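Local coordinates for ABC transporter, substrate binding protein (Aeropyrum pernix, PDB 3EAF), which probably binds a small solute outside the cell and hands it to the membrane part of an ABC importer, and carries a magnesium ion in the crystal, at residues L91-D96 and L112-N117; S125-S130 and R350-I355; I258-G263 and D284-R289. All coordinates share one frame; numbering follows the deposited sequence.

Interaction 1 (L91-D96 and L112-N117); sequences LSDQVD and LVKPFN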
ATOM      1  N   LEU A  91      16.808   0.585  -3.803  1.00 13.75           N
ATOM      2  CA  LEU A  91      16.968   0.586  -5.259  1.00 13.88           C
ATOM      3  C   LEU A  91      16.602   1.902  -5.942  1.00 14.14           C
ATOM      4  O   LEU A  91      16.905   2.083  -7.120  1.00 14.35           O
ATOM      5  CB  LEU A  91      16.157  -0.546  -5.882  1.00 13.52           C
ATOM      6  CG  LEU A  91      16.641  -1.971  -5.601  1.00 14.05           C
ATOM      7  CD1 LEU A  91      15.538  -2.966  -5.924  1.00 14.50           C
ATOM      8  CD2 LEU A  91      17.918  -2.287  -6.384  1.00 14.98           C
ATOM      9  N   SER A  92      15.962   2.816  -5.217  1.00 13.91           N
ATOM     10  CA  SER A  92      15.395   4.013  -5.842  1.00 14.19           C
ATOM     11  C   SER A  92      16.396   4.843  -6.671  1.00 14.69           C
ATOM     12  O   SER A  92      16.048   5.332  -7.749  1.00 14.67           O
ATOM     13  CB  SER A  92      14.665   4.881  -4.809  1.00 13.88           C
ATOM     14  OG  SER A  92      15.514   5.207  -3.722  1.00 13.12           O
ATOM     15  N   ASP A  93      17.626   4.998  -6.173  1.00 15.06           N
ATOM     16  CA  ASP A  93      18.648   5.778  -6.884  1.00 15.49           C
ATOM     17  C   ASP A  93      19.142   5.019  -8.116  1.00 15.74           C
ATOM     18  O   ASP A  93      19.405   5.623  -9.160  1.00 15.42           O
ATOM     19  CB  ASP A  93      19.838   6.123  -5.969  1.00 15.64           C
ATOM     20  CG  ASP A  93      19.572   7.326  -5.052  1.00 16.62           C
ATOM     21  OD1 ASP A  93      18.653   8.133  -5.319  1.00 17.31           O
ATOM     22  OD2 ASP A  93      20.309   7.473  -4.053  1.00 17.24           O
ATOM     23  N   GLN A  94      19.250   3.697  -7.983  1.00 15.94           N
ATOM     24  CA  GLN A  94      19.652   2.826  -9.084  1.00 16.59           C
ATOM     25  C   GLN A  94      18.617   2.798 -10.229  1.00 16.43           C
ATOM     26  O   GLN A  94      18.994   2.861 -11.400  1.00 16.32           O
ATOM     27  CB  GLN A  94      19.954   1.409  -8.573  1.00 16.82           C
ATOM     28  CG  GLN A  94      20.702   0.516  -9.582  1.00 18.51           C
ATOM     29  CD  GLN A  94      22.045   1.098 -10.010  1.00 20.23           C
ATOM     30  OE1 GLN A  94      22.862   1.488  -9.172  1.00 21.13           O
ATOM     31  NE2 GLN A  94      22.279   1.156 -11.319  1.00 20.09           N
ATOM     32  N   VAL A  95      17.327   2.718  -9.890  1.00 16.05           N
ATOM     33  CA  VAL A  95      16.268   2.713 -10.921  1.00 15.97           C
ATOM     34  C   VAL A  95      16.192   4.046 -11.684  1.00 15.82           C
ATOM     35  O   VAL A  95      15.780   4.084 -12.844  1.00 15.60           O
ATOM     36  CB  VAL A  95      14.865   2.284 -10.376  1.00 15.88           C
ATOM     37  CG1 VAL A  95      14.962   0.961  -9.613  1.00 16.47           C
ATOM     38  CG2 VAL A  95      14.239   3.357  -9.504  1.00 16.14           C
ATOM     39  N   ASP A  96      16.608   5.128 -11.031  1.00 15.82           N
ATOM     40  CA  ASP A  96      16.723   6.426 -11.690  1.00 16.40           C
ATOM     41  C   ASP A  96      17.864   6.384 -12.709  1.00 15.93           C
ATOM     42  O   ASP A  96      17.680   6.734 -13.870  1.00 15.50           O
ATOM     43  CB  ASP A  96      16.941   7.546 -10.661  1.00 16.75           C
ATOM     44  CG  ASP A  96      17.220   8.893 -11.311  1.00 18.93           C
ATOM     45  OD1 ASP A  96      16.440   9.313 -12.197  1.00 20.91           O
ATOM     46  OD2 ASP A  96      18.217   9.542 -10.930  1.00 21.36           O
ATOM     47  N   LEU A 112       8.904   9.715  -2.792  1.00 12.62           N
ATOM     48  CA  LEU A 112       8.244  10.825  -3.486  1.00 12.49           C
ATOM     49  C   LEU A 112       9.181  11.718  -4.296  1.00 12.83           C
ATOM     50  O   LEU A 112       8.773  12.266  -5.318  1.00 13.43           O
ATOM     51  CB  LEU A 112       7.420  11.668  -2.495  1.00 12.49           C
ATOM     52  CG  LEU A 112       6.261  10.961  -1.779  1.00 11.99           C
ATOM     53  CD1 LEU A 112       5.726  11.792  -0.633  1.00 11.51           C
ATOM     54  CD2 LEU A 112       5.141  10.595  -2.744  1.00 12.43           C
ATOM     55  N   VAL A 113      10.430  11.849  -3.843  1.00 12.51           N
ATOM     56  CA  VAL A 113      11.423  12.700  -4.503  1.00 12.44           C
ATOM     57  C   VAL A 113      12.333  11.922  -5.469  1.00 12.48           C
ATOM     58  O   VAL A 113      13.240  12.497  -6.087  1.00 12.26           O
ATOM     59  CB  VAL A 113      12.293  13.483  -3.474  1.00 12.54           C
ATOM     60  CG1 VAL A 113      11.451  14.504  -2.737  1.00 11.99           C
ATOM     61  CG2 VAL A 113      12.990  12.527  -2.495  1.00 12.70           C
ATOM     62  N   LYS A 114      12.076  10.620  -5.602  1.00 12.12           N
ATOM     63  CA  LYS A 114      12.869   9.762  -6.485  1.00 12.30           C
ATOM     64  C   LYS A 114      12.181   9.707  -7.845  1.00 12.11           C
ATOM     65  O   LYS A 114      11.019   9.320  -7.928  1.00 12.22           O
ATOM     66  CB  LYS A 114      13.031   8.359  -5.886  1.00 12.29           C
ATOM     67  CG  LYS A 114      13.612   8.324  -4.467  1.00 12.77           C
ATOM     68  CD  LYS A 114      15.063   8.775  -4.445  1.00 13.38           C
ATOM     69  CE  LYS A 114      15.667   8.631  -3.056  1.00 14.00           C
ATOM     70  NZ  LYS A 114      16.979   9.328  -2.949  1.00 14.12           N
ATOM     71  N   PRO A 115      12.887  10.125  -8.912  1.00 12.11           N
ATOM     72  CA  PRO A 115      12.222  10.395 -10.194  1.00 12.20           C
ATOM     73  C   PRO A 115      11.473   9.224 -10.842  1.00 11.63           C
ATOM     74  O   PRO A 115      10.530   9.461 -11.576  1.00 12.03           O
ATOM     75  CB  PRO A 115      13.372  10.867 -11.098  1.00 12.12           C
ATOM     76  CG  PRO A 115      14.427  11.366 -10.132  1.00 12.80           C
ATOM     77  CD  PRO A 115      14.336  10.392  -8.987  1.00 12.15           C
ATOM     78  N   PHE A 116      11.880   7.984 -10.591  1.00 11.52           N
ATOM     79  CA  PHE A 116      11.256   6.846 -11.276  1.00 11.31           C
ATOM     80  C   PHE A 116      10.321   6.012 -10.403  1.00 11.18           C
ATOM     81  O   PHE A 116       9.791   5.000 -10.864  1.00 11.07           O
ATOM     82  CB  PHE A 116      12.312   5.971 -11.975  1.00 11.25           C
ATOM     83  CG  PHE A 116      12.766   6.530 -13.292  1.00 11.28           C
ATOM     84  CD1 PHE A 116      12.219   6.060 -14.488  1.00 11.60           C
ATOM     85  CD2 PHE A 116      13.710   7.560 -13.343  1.00 11.64           C
ATOM     86  CE1 PHE A 116      12.627   6.589 -15.720  1.00 11.60           C
ATOM     87  CE2 PHE A 116      14.130   8.093 -14.569  1.00 12.23           C
ATOM     88  CZ  PHE A 116      13.579   7.606 -15.761  1.00 11.08           C
ATOM     89  N   ASN A 117      10.098   6.455  -9.162  1.00 10.83           N
ATOM     90  CA  ASN A 117       9.206   5.749  -8.242  1.00 10.43           C
ATOM     91  C   ASN A 117       7.807   6.357  -8.160  1.00 10.24           C
ATOM     92  O   ASN A 117       7.650   7.571  -7.979  1.00 10.67           O
ATOM     93  CB  ASN A 117       9.831   5.645  -6.847  1.00 10.20           C
ATOM     94  CG  ASN A 117      11.050   4.731  -6.822  1.00 10.08           C
ATOM     95  OD1 ASN A 117      10.943   3.525  -6.567  1.00 10.86           O
ATOM     96  ND2 ASN A 117      12.208   5.293  -7.113  1.00  6.99           N
TER
HETATM   97  O   HOH W   1      13.737   6.661  -8.702  1.00 11.45           O

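Interaction 2 (S125-S130 and R350-I355); sequences STQACS and RKVFII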
ATOM      1  N   SER A 125       2.788   8.214   5.484  1.00  8.82           N
ATOM      2  CA  SER A 125       2.683   9.231   6.532  1.00  9.12           C
ATOM      3  C   SER A 125       1.375  10.023   6.414  1.00  9.34           C
ATOM      4  O   SER A 125       0.642  10.163   7.398  1.00  9.91           O
ATOM      5  CB  SER A 125       3.910  10.150   6.504  1.00  9.01           C
ATOM      6  OG  SER A 125       5.112   9.394   6.529  1.00  8.90           O
ATOM      7  N   THR A 126       1.083  10.512   5.207  1.00  9.40           N
ATOM      8  CA  THR A 126      -0.191  11.165   4.885  1.00  8.93           C
ATOM      9  C   THR A 126      -1.380  10.255   5.166  1.00  9.17           C
ATOM     10  O   THR A 126      -2.396  10.710   5.697  1.00  9.05           O
ATOM     11  CB  THR A 126      -0.238  11.593   3.406  1.00  9.29           C
ATOM     12  OG1 THR A 126       0.898  12.417   3.115  1.00  8.44           O
ATOM     13  CG2 THR A 126      -1.524  12.355   3.094  1.00  7.74           C
ATOM     14  N   GLN A 127      -1.251   8.975   4.807  1.00  9.19           N
ATOM     15  CA  GLN A 127      -2.256   7.964   5.148  1.00  8.80           C
ATOM     16  C   GLN A 127      -2.456   7.875   6.666  1.00  8.93           C
ATOM     17  O   GLN A 127      -3.591   7.941   7.154  1.00  8.79           O
ATOM     18  CB  GLN A 127      -1.865   6.586   4.581  1.00  8.89           C
ATOM     19  CG  GLN A 127      -2.042   6.456   3.063  1.00  8.62           C
ATOM     20  CD  GLN A 127      -1.875   5.030   2.553  1.00  8.31           C
ATOM     21  OE1 GLN A 127      -1.140   4.777   1.585  1.00  9.37           O
ATOM     22  NE2 GLN A 127      -2.568   4.097   3.183  1.00  5.26           N
ATOM     23  N   ALA A 128      -1.352   7.722   7.398  1.00  9.07           N
ATOM     24  CA  ALA A 128      -1.382   7.596   8.859  1.00  9.49           C
ATOM     25  C   ALA A 128      -2.024   8.815   9.516  1.00  9.86           C
ATOM     26  O   ALA A 128      -2.885   8.680  10.382  1.00  9.84           O
ATOM     27  CB  ALA A 128       0.020   7.378   9.413  1.00  9.51           C
ATOM     28  N   CYS A 129      -1.608  10.001   9.089  1.00 10.44           N
ATOM     29  CA  CYS A 129      -2.108  11.236   9.686  1.00 11.22           C
ATOM     30  C   CYS A 129      -3.579  11.468   9.342  1.00 11.39           C
ATOM     31  O   CYS A 129      -4.322  12.020  10.152  1.00 11.65           O
ATOM     32  CB  CYS A 129      -1.230  12.421   9.293  1.00 10.93           C
ATOM     33  SG  CYS A 129       0.452  12.315   9.978  1.00 12.12           S
ATOM     34  N   SER A 130      -3.994  11.026   8.154  1.00 11.69           N
ATOM     35  CA  SER A 130      -5.403  11.048   7.755  1.00 11.94           C
ATOM     36  C   SER A 130      -6.261  10.163   8.651  1.00 11.79           C
ATOM     37  O   SER A 130      -7.350  10.569   9.078  1.00 11.86           O
ATOM     38  CB  SER A 130      -5.562  10.622   6.297  1.00 11.93           C
ATOM     39  OG  SER A 130      -4.981  11.579   5.425  1.00 13.89           O
ATOM     40  N   ARG A 350      -4.178  12.650  -1.399  1.00 11.02           N
ATOM     41  CA  ARG A 350      -3.994  12.654   0.060  1.00 11.17           C
ATOM     42  C   ARG A 350      -5.038  11.860   0.849  1.00 11.31           C
ATOM     43  O   ARG A 350      -4.728  11.313   1.912  1.00 11.25           O
ATOM     44  CB  ARG A 350      -3.933  14.086   0.606  1.00 10.77           C
ATOM     45  CG  ARG A 350      -2.721  14.883   0.160  1.00 11.14           C
ATOM     46  CD  ARG A 350      -2.683  16.275   0.785  1.00 11.04           C
ATOM     47  NE  ARG A 350      -2.142  16.289   2.149  1.00 13.10           N
ATOM     48  CZ  ARG A 350      -2.836  16.618   3.243  1.00 14.45           C
ATOM     49  NH1 ARG A 350      -4.123  16.953   3.160  1.00 12.93           N
ATOM     50  NH2 ARG A 350      -2.239  16.617   4.433  1.00 14.33           N
ATOM     51  N   LYS A 351      -6.269  11.805   0.355  1.00 11.45           N
ATOM     52  CA  LYS A 351      -7.342  11.228   1.168  1.00 12.03           C
ATOM     53  C   LYS A 351      -7.384   9.697   1.128  1.00 11.20           C
ATOM     54  O   LYS A 351      -6.818   9.072   0.233  1.00 10.65           O
ATOM     55  CB  LYS A 351      -8.703  11.849   0.840  1.00 12.31           C
ATOM     56  CG  LYS A 351      -9.255  11.551  -0.534  1.00 13.32           C
ATOM     57  CD  LYS A 351     -10.591  12.288  -0.729  1.00 13.87           C
ATOM     58  CE  LYS A 351     -10.389  13.782  -0.967  1.00 17.45           C
ATOM     59  NZ  LYS A 351     -11.669  14.445  -1.398  1.00 18.35           N
ATOM     60  N   VAL A 352      -8.033   9.116   2.133  1.00 10.77           N
ATOM     61  CA  VAL A 352      -8.151   7.667   2.273  1.00 10.17           C
ATOM     62  C   VAL A 352      -9.551   7.277   2.713  1.00 10.04           C
ATOM     63  O   VAL A 352     -10.299   8.114   3.221  1.00  9.80           O
ATOM     64  CB  VAL A 352      -7.140   7.093   3.303  1.00 10.36           C
ATOM     65  CG1 VAL A 352      -5.717   7.244   2.799  1.00  9.36           C
ATOM     66  CG2 VAL A 352      -7.320   7.731   4.692  1.00  9.47           C
ATOM     67  N   PHE A 353      -9.905   6.013   2.494  1.00  9.64           N
ATOM     68  CA  PHE A 353     -11.098   5.436   3.107  1.00  9.73           C
ATOM     69  C   PHE A 353     -10.736   4.932   4.496  1.00  9.55           C
ATOM     70  O   PHE A 353      -9.608   4.512   4.734  1.00  9.48           O
ATOM     71  CB  PHE A 353     -11.652   4.273   2.280  1.00  9.59           C
ATOM     72  CG  PHE A 353     -12.075   4.652   0.884  1.00 10.02           C
ATOM     73  CD1 PHE A 353     -13.263   5.353   0.662  1.00 10.10           C
ATOM     74  CD2 PHE A 353     -11.300   4.280  -0.214  1.00 10.23           C
ATOM     75  CE1 PHE A 353     -13.669   5.686  -0.644  1.00 10.51           C
ATOM     76  CE2 PHE A 353     -11.692   4.610  -1.520  1.00 10.08           C
ATOM     77  CZ  PHE A 353     -12.877   5.322  -1.730  1.00  9.62           C
ATOM     78  N   ILE A 354     -11.696   4.979   5.412  1.00 10.02           N
ATOM     79  CA  ILE A 354     -11.539   4.366   6.721  1.00  9.88           C
ATOM     80  C   ILE A 354     -12.594   3.284   6.856  1.00 10.10           C
ATOM     81  O   ILE A 354     -13.767   3.504   6.533  1.00 10.53           O
ATOM     82  CB  ILE A 354     -11.672   5.404   7.877  1.00 10.35           C
ATOM     83  CG1 ILE A 354     -10.571   6.483   7.792  1.00 10.12           C
ATOM     84  CG2 ILE A 354     -11.697   4.697   9.246  1.00  9.81           C
ATOM     85  CD1 ILE A 354      -9.148   6.002   8.066  1.00  9.90           C
ATOM     86  N   ILE A 355     -12.172   2.121   7.340  1.00 10.20           N
ATOM     87  CA  ILE A 355     -13.050   0.967   7.474  1.00 10.29           C
ATOM     88  C   ILE A 355     -13.094   0.557   8.934  1.00 10.68           C
ATOM     89  O   ILE A 355     -12.051   0.465   9.592  1.00 10.57           O
ATOM     90  CB  ILE A 355     -12.575  -0.229   6.578  1.00 10.36           C
ATOM     91  CG1 ILE A 355     -12.542   0.178   5.099  1.00 10.36           C
ATOM     92  CG2 ILE A 355     -13.454  -1.462   6.765  1.00  9.68           C
ATOM     93  CD1 ILE A 355     -11.220   0.810   4.680  1.00 11.05           C
TER
HETATM   94  O   HOH W   2       0.600  15.141   3.356  1.00 18.84           O

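Interaction 3 (I258-G263 and D284-R289); sequences IYPMFG and DQINLR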
ATOM      1  N   ILE A 258     -11.016   1.309  -2.465  1.00  9.18           N
ATOM      2  CA  ILE A 258     -12.293   0.713  -2.077  1.00  9.33           C
ATOM      3  C   ILE A 258     -12.183  -0.819  -2.043  1.00  9.46           C
ATOM      4  O   ILE A 258     -11.527  -1.417  -2.904  1.00  9.65           O
ATOM      5  CB  ILE A 258     -13.449   1.200  -3.016  1.00  9.66           C
ATOM      6  CG1 ILE A 258     -14.823   1.028  -2.352  1.00  9.99           C
ATOM      7  CG2 ILE A 258     -13.403   0.508  -4.389  1.00  9.07           C
ATOM      8  CD1 ILE A 258     -15.031   1.866  -1.082  1.00 11.42           C
ATOM      9  N   TYR A 259     -12.771  -1.443  -1.024  1.00  9.30           N
ATOM     10  CA  TYR A 259     -12.810  -2.904  -0.939  1.00  9.46           C
ATOM     11  C   TYR A 259     -13.828  -3.401  -1.955  1.00 10.07           C
ATOM     12  O   TYR A 259     -14.828  -2.715  -2.198  1.00  9.89           O
ATOM     13  CB  TYR A 259     -13.285  -3.377   0.434  1.00  8.75           C
ATOM     14  CG  TYR A 259     -12.338  -3.228   1.606  1.00  8.80           C
ATOM     15  CD1 TYR A 259     -11.308  -2.283   1.606  1.00  7.31           C
ATOM     16  CD2 TYR A 259     -12.511  -4.016   2.743  1.00  8.01           C
ATOM     17  CE1 TYR A 259     -10.462  -2.144   2.709  1.00  7.62           C
ATOM     18  CE2 TYR A 259     -11.681  -3.889   3.839  1.00  8.90           C
ATOM     19  CZ  TYR A 259     -10.659  -2.954   3.819  1.00  8.13           C
ATOM     20  OH  TYR A 259      -9.852  -2.843   4.916  1.00  8.85           O
ATOM     21  N   PRO A 260     -13.595  -4.596  -2.546  1.00 10.75           N
ATOM     22  CA  PRO A 260     -14.627  -5.167  -3.429  1.00 11.49           C
ATOM     23  C   PRO A 260     -16.040  -5.211  -2.802  1.00 12.40           C
ATOM     24  O   PRO A 260     -17.011  -4.919  -3.491  1.00 12.10           O
ATOM     25  CB  PRO A 260     -14.103  -6.582  -3.715  1.00 11.44           C
ATOM     26  CG  PRO A 260     -12.618  -6.452  -3.605  1.00 11.28           C
ATOM     27  CD  PRO A 260     -12.401  -5.461  -2.468  1.00 10.65           C
HETATM   28  N   MSE A 261     -16.141  -5.547  -1.513  1.00 13.91           N
HETATM   29  CA  MSE A 261     -17.436  -5.610  -0.805  1.00 16.52           C
HETATM   30  C   MSE A 261     -18.201  -4.280  -0.699  1.00 15.54           C
HETATM   31  O   MSE A 261     -19.414  -4.278  -0.465  1.00 15.96           O
HETATM   32  CB  MSE A 261     -17.266  -6.214   0.598  1.00 16.05           C
HETATM   33  CG  MSE A 261     -16.319  -5.433   1.502  1.00 18.45           C
HETATM   34 SE   MSE A 261     -16.282  -6.079   3.342  1.00 23.15          SE
HETATM   35  CE  MSE A 261     -15.985  -7.986   3.080  1.00 22.44           C
ATOM     36  N   PHE A 262     -17.499  -3.157  -0.847  1.00 15.26           N
ATOM     37  CA  PHE A 262     -18.150  -1.837  -0.878  1.00 15.01           C
ATOM     38  C   PHE A 262     -18.192  -1.261  -2.303  1.00 15.09           C
ATOM     39  O   PHE A 262     -18.561  -0.101  -2.509  1.00 15.62           O
ATOM     40  CB  PHE A 262     -17.440  -0.835   0.057  1.00 14.82           C
ATOM     41  CG  PHE A 262     -17.274  -1.318   1.478  1.00 14.46           C
ATOM     42  CD1 PHE A 262     -18.363  -1.785   2.208  1.00 14.02           C
ATOM     43  CD2 PHE A 262     -16.023  -1.288   2.087  1.00 14.67           C
ATOM     44  CE1 PHE A 262     -18.209  -2.229   3.523  1.00 14.96           C
ATOM     45  CE2 PHE A 262     -15.856  -1.731   3.405  1.00 15.10           C
ATOM     46  CZ  PHE A 262     -16.954  -2.200   4.124  1.00 14.79           C
ATOM     47  N   GLY A 263     -17.820  -2.076  -3.281  1.00 14.81           N
ATOM     48  CA  GLY A 263     -17.603  -1.583  -4.634  1.00 14.61           C
ATOM     49  C   GLY A 263     -18.366  -2.299  -5.726  1.00 14.53           C
ATOM     50  O   GLY A 263     -17.950  -2.268  -6.881  1.00 14.42           O
ATOM     51  N   ASP A 284     -14.931 -15.111  -4.688  1.00 24.77           N
ATOM     52  CA  ASP A 284     -14.592 -14.954  -3.271  1.00 24.44           C
ATOM     53  C   ASP A 284     -13.084 -14.830  -2.972  1.00 23.63           C
ATOM     54  O   ASP A 284     -12.688 -14.620  -1.821  1.00 23.47           O
ATOM     55  CB  ASP A 284     -15.245 -16.061  -2.421  1.00 25.09           C
ATOM     56  CG  ASP A 284     -14.635 -17.450  -2.656  1.00 26.74           C
ATOM     57  OD1 ASP A 284     -13.699 -17.612  -3.471  1.00 27.78           O
ATOM     58  OD2 ASP A 284     -15.117 -18.403  -2.004  1.00 29.74           O
ATOM     59  N   GLN A 285     -12.253 -14.958  -4.005  1.00 22.37           N
ATOM     60  CA  GLN A 285     -10.816 -14.757  -3.865  1.00 21.69           C
ATOM     61  C   GLN A 285     -10.414 -13.314  -4.160  1.00 19.99           C
ATOM     62  O   GLN A 285      -9.248 -12.950  -4.032  1.00 19.73           O
ATOM     63  CB  GLN A 285     -10.040 -15.722  -4.767  1.00 21.69           C
ATOM     64  CG  GLN A 285     -10.225 -17.187  -4.391  1.00 23.52           C
ATOM     65  CD  GLN A 285      -9.222 -18.110  -5.067  1.00 24.01           C
ATOM     66  OE1 GLN A 285      -8.544 -17.728  -6.027  1.00 27.37           O
ATOM     67  NE2 GLN A 285      -9.119 -19.341  -4.560  1.00 27.23           N
ATOM     68  N   ILE A 286     -11.384 -12.497  -4.559  1.00 18.35           N
ATOM     69  CA  ILE A 286     -11.121 -11.099  -4.893  1.00 16.85           C
ATOM     70  C   ILE A 286     -11.307 -10.253  -3.636  1.00 15.79           C
ATOM     71  O   ILE A 286     -12.409 -10.162  -3.090  1.00 15.55           O
ATOM     72  CB  ILE A 286     -12.020 -10.609  -6.054  1.00 16.82           C
ATOM     73  CG1 ILE A 286     -11.849 -11.511  -7.293  1.00 17.01           C
ATOM     74  CG2 ILE A 286     -11.760  -9.131  -6.384  1.00 16.74           C
ATOM     75  CD1 ILE A 286     -10.430 -11.557  -7.867  1.00 15.84           C
ATOM     76  N   ASN A 287     -10.213  -9.656  -3.178  1.00 14.08           N
ATOM     77  CA  ASN A 287     -10.195  -8.895  -1.935  1.00 12.49           C
ATOM     78  C   ASN A 287      -9.340  -7.642  -2.102  1.00 11.19           C
ATOM     79  O   ASN A 287      -8.799  -7.403  -3.180  1.00 10.57           O
ATOM     80  CB  ASN A 287      -9.685  -9.772  -0.779  1.00 12.72           C
ATOM     81  CG  ASN A 287      -8.327 -10.413  -1.076  1.00 13.16           C
ATOM     82  OD1 ASN A 287      -7.388  -9.748  -1.513  1.00 13.61           O
ATOM     83  ND2 ASN A 287      -8.226 -11.709  -0.841  1.00 13.95           N
ATOM     84  N   LEU A 288      -9.217  -6.850  -1.037  1.00 10.05           N
ATOM     85  CA  LEU A 288      -8.394  -5.631  -1.062  1.00  8.91           C
ATOM     86  C   LEU A 288      -6.959  -5.850  -1.580  1.00  8.70           C
ATOM     87  O   LEU A 288      -6.432  -5.032  -2.342  1.00  8.48           O
ATOM     88  CB  LEU A 288      -8.355  -4.995   0.332  1.00  8.87           C
ATOM     89  CG  LEU A 288      -7.351  -3.857   0.538  1.00  8.78           C
ATOM     90  CD1 LEU A 288      -7.750  -2.627  -0.284  1.00  7.17           C
ATOM     91  CD2 LEU A 288      -7.208  -3.524   2.021  1.00  8.50           C
ATOM     92  N   ARG A 289      -6.330  -6.951  -1.171  1.00  8.04           N
ATOM     93  CA  ARG A 289      -4.936  -7.220  -1.561  1.00  7.43           C
ATOM     94  C   ARG A 289      -4.828  -7.435  -3.064  1.00  7.41           C
ATOM     95  O   ARG A 289      -3.906  -6.937  -3.709  1.00  7.03           O
ATOM     96  CB  ARG A 289      -4.370  -8.424  -0.796  1.00  7.41           C
ATOM     97  CG  ARG A 289      -4.470  -8.325   0.736  1.00  6.79           C
ATOM     98  CD  ARG A 289      -4.123  -6.924   1.244  1.00  8.06           C
ATOM     99  NE  ARG A 289      -4.382  -6.770   2.675  1.00  7.25           N
ATOM    100  CZ  ARG A 289      -4.271  -5.627   3.337  1.00  6.57           C
ATOM    101  NH1 ARG A 289      -3.915  -4.514   2.702  1.00  5.39           N
ATOM    102  NH2 ARG A 289      -4.513  -5.599   4.640  1.00  6.66           N
TER

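Interaction 1 (L91-D96 and L112-N117)
S92, on helix 85-98, faces K114 and N117 of the loop leading into strand 117-118, an edge strand of the six-stranded mixed sheet in one lobe of this periplasmic-binding-protein fold. The serine CB rests on N117 ND2 at 3.4 Å, while OG lies beside the lysine chain, 3.5 Å from K114 CE; the hydroxyl's polar partner is E89 O, one turn back. The carbonyl of S92 receives a bond from a water that in turn accepts from F116 N, so a single solvent molecule joins helix and turn. D93 reaches the end of K114, whose NZ donates to D93 OD1 at 3.1 Å in a salt bridge that arrives on the syn side, 33° out of the carboxylate plane. The backbone O of V95 lies over one face of the F116 ring, and V95 CG2 is 4.1 Å from F116 CB, the two side chains sliding past each other in opposite directions. With CG anti to its backbone N (chi1 174°), D96 turns its carboxylate to the turn K114-N117. This type I turn puts proline and phenylalanine together: D96 OD1 lies 3.5 Å from P115 CG and, at the edge of the aromatic ring, 3.4 Å from F116 CD2.

Interaction 2 (S125-S130 and R350-I355)
T126 and S130, one turn apart on helix 124-139, meet the chain just where R350 leads into strand 352-357. The T126 methyl, CG2, sits 3.6 Å from R350 O and 3.9 Å from R350 CB, and the two side chains cross at about a right angle. Beside it, S130 CB packs on V352 CG2 at 3.7 Å, and Q127 CG touches the other valine methyl, V352 CG1, at 3.8 Å. V352 thus spreads its two branches over successive turns of the helix. A bend at chi3 (82°) brings R350 NE to a water, which accepts from it in the plane of the guanidinium and donates to T126 OG1, which also bonds D123.

In the next shell, S130 OG donates to T126 O at 2.7 Å; S130 N reaches the same oxygen from the opposite face of its plane, so two donors grip that carbonyl. The serine hydroxyl also bonds A371 N. The R350 guanidinium is fixed by a salt bridge to E370 and by the carbonyls of A371 and P372. The helix lies against a sheet of the periplasmic-binding-protein fold, where strand 352-357 runs antiparallel to both its neighbours, 251-255 and 363-369, with helix 377-382 packing on T126 and R350.

Interaction 3 (I258-G263 and D284-R289)
L288 holds CG anti to its backbone N (chi1 170°), and chi2 at 68° then places CD1; Y259 has CG anti to its own carbonyl carbon (chi1 -73°), which starts its ring toward the leucine. The two side chains cross obliquely. L288 CD2 touches the ring at Y259 CE1, 3.6 Å away, and lies 3.9 Å from Y259 CZ, while L288 CD1 sits 4.0 Å from Y259 CD1. L288 CB lies over one ring face, offset toward the rim. No hydrogen bond joins the two segments: the contact is apolar and largely buried.

Next to the tyrosine, P260 turns its ring toward the backbone that enters helix 288-304. Its CD is 3.8 Å from L288 N, and its CG is 4.0 Å from I286 CG2, so the pyrrolidine spans the peptides from I286 to L288 with carbon alone. In this periplasmic-binding-protein fold the segment 258-263 follows strand 251-255 and makes a short 3-10 turn before helix 267-278, against which I286 also packs, on I272, F273 and A276. The proline lies beside a helix start: N287 is the N-cap of helix 288-304, its OD1 accepting from V290 N. The first helical amide, L288 N, is bonded by E237 OE2.

Beyond the cap, L288 CD2 also stands 3.5 Å above one face of the R289 guanidinium, toward its rim, and R289 NE forms a salt bridge with D236.

From the N terminus, interaction 1 closes first: 15 residues, including strand 101-104, separate 91-96 from 112-117. Helix 124-139 then opens interaction 2, which closes only when the chain returns at 350-355 after more than two hundred residues. Interaction 3 falls wholly within that long excursion, its own loop containing helix 267-278, and joins the loop after strand 251-255 to the start of helix 288-304. Interaction 1 belongs to the six-stranded sheet's lobe, whereas interaction 2 fastens a helix to the seven-stranded sheet. Interactions 2 and 3 touch directly, with I355 CD1 3.6 Å from Y259 CE1; interactions 1 and 3 lie on opposite sides of the chain's centre, about 30 Å apart between centres.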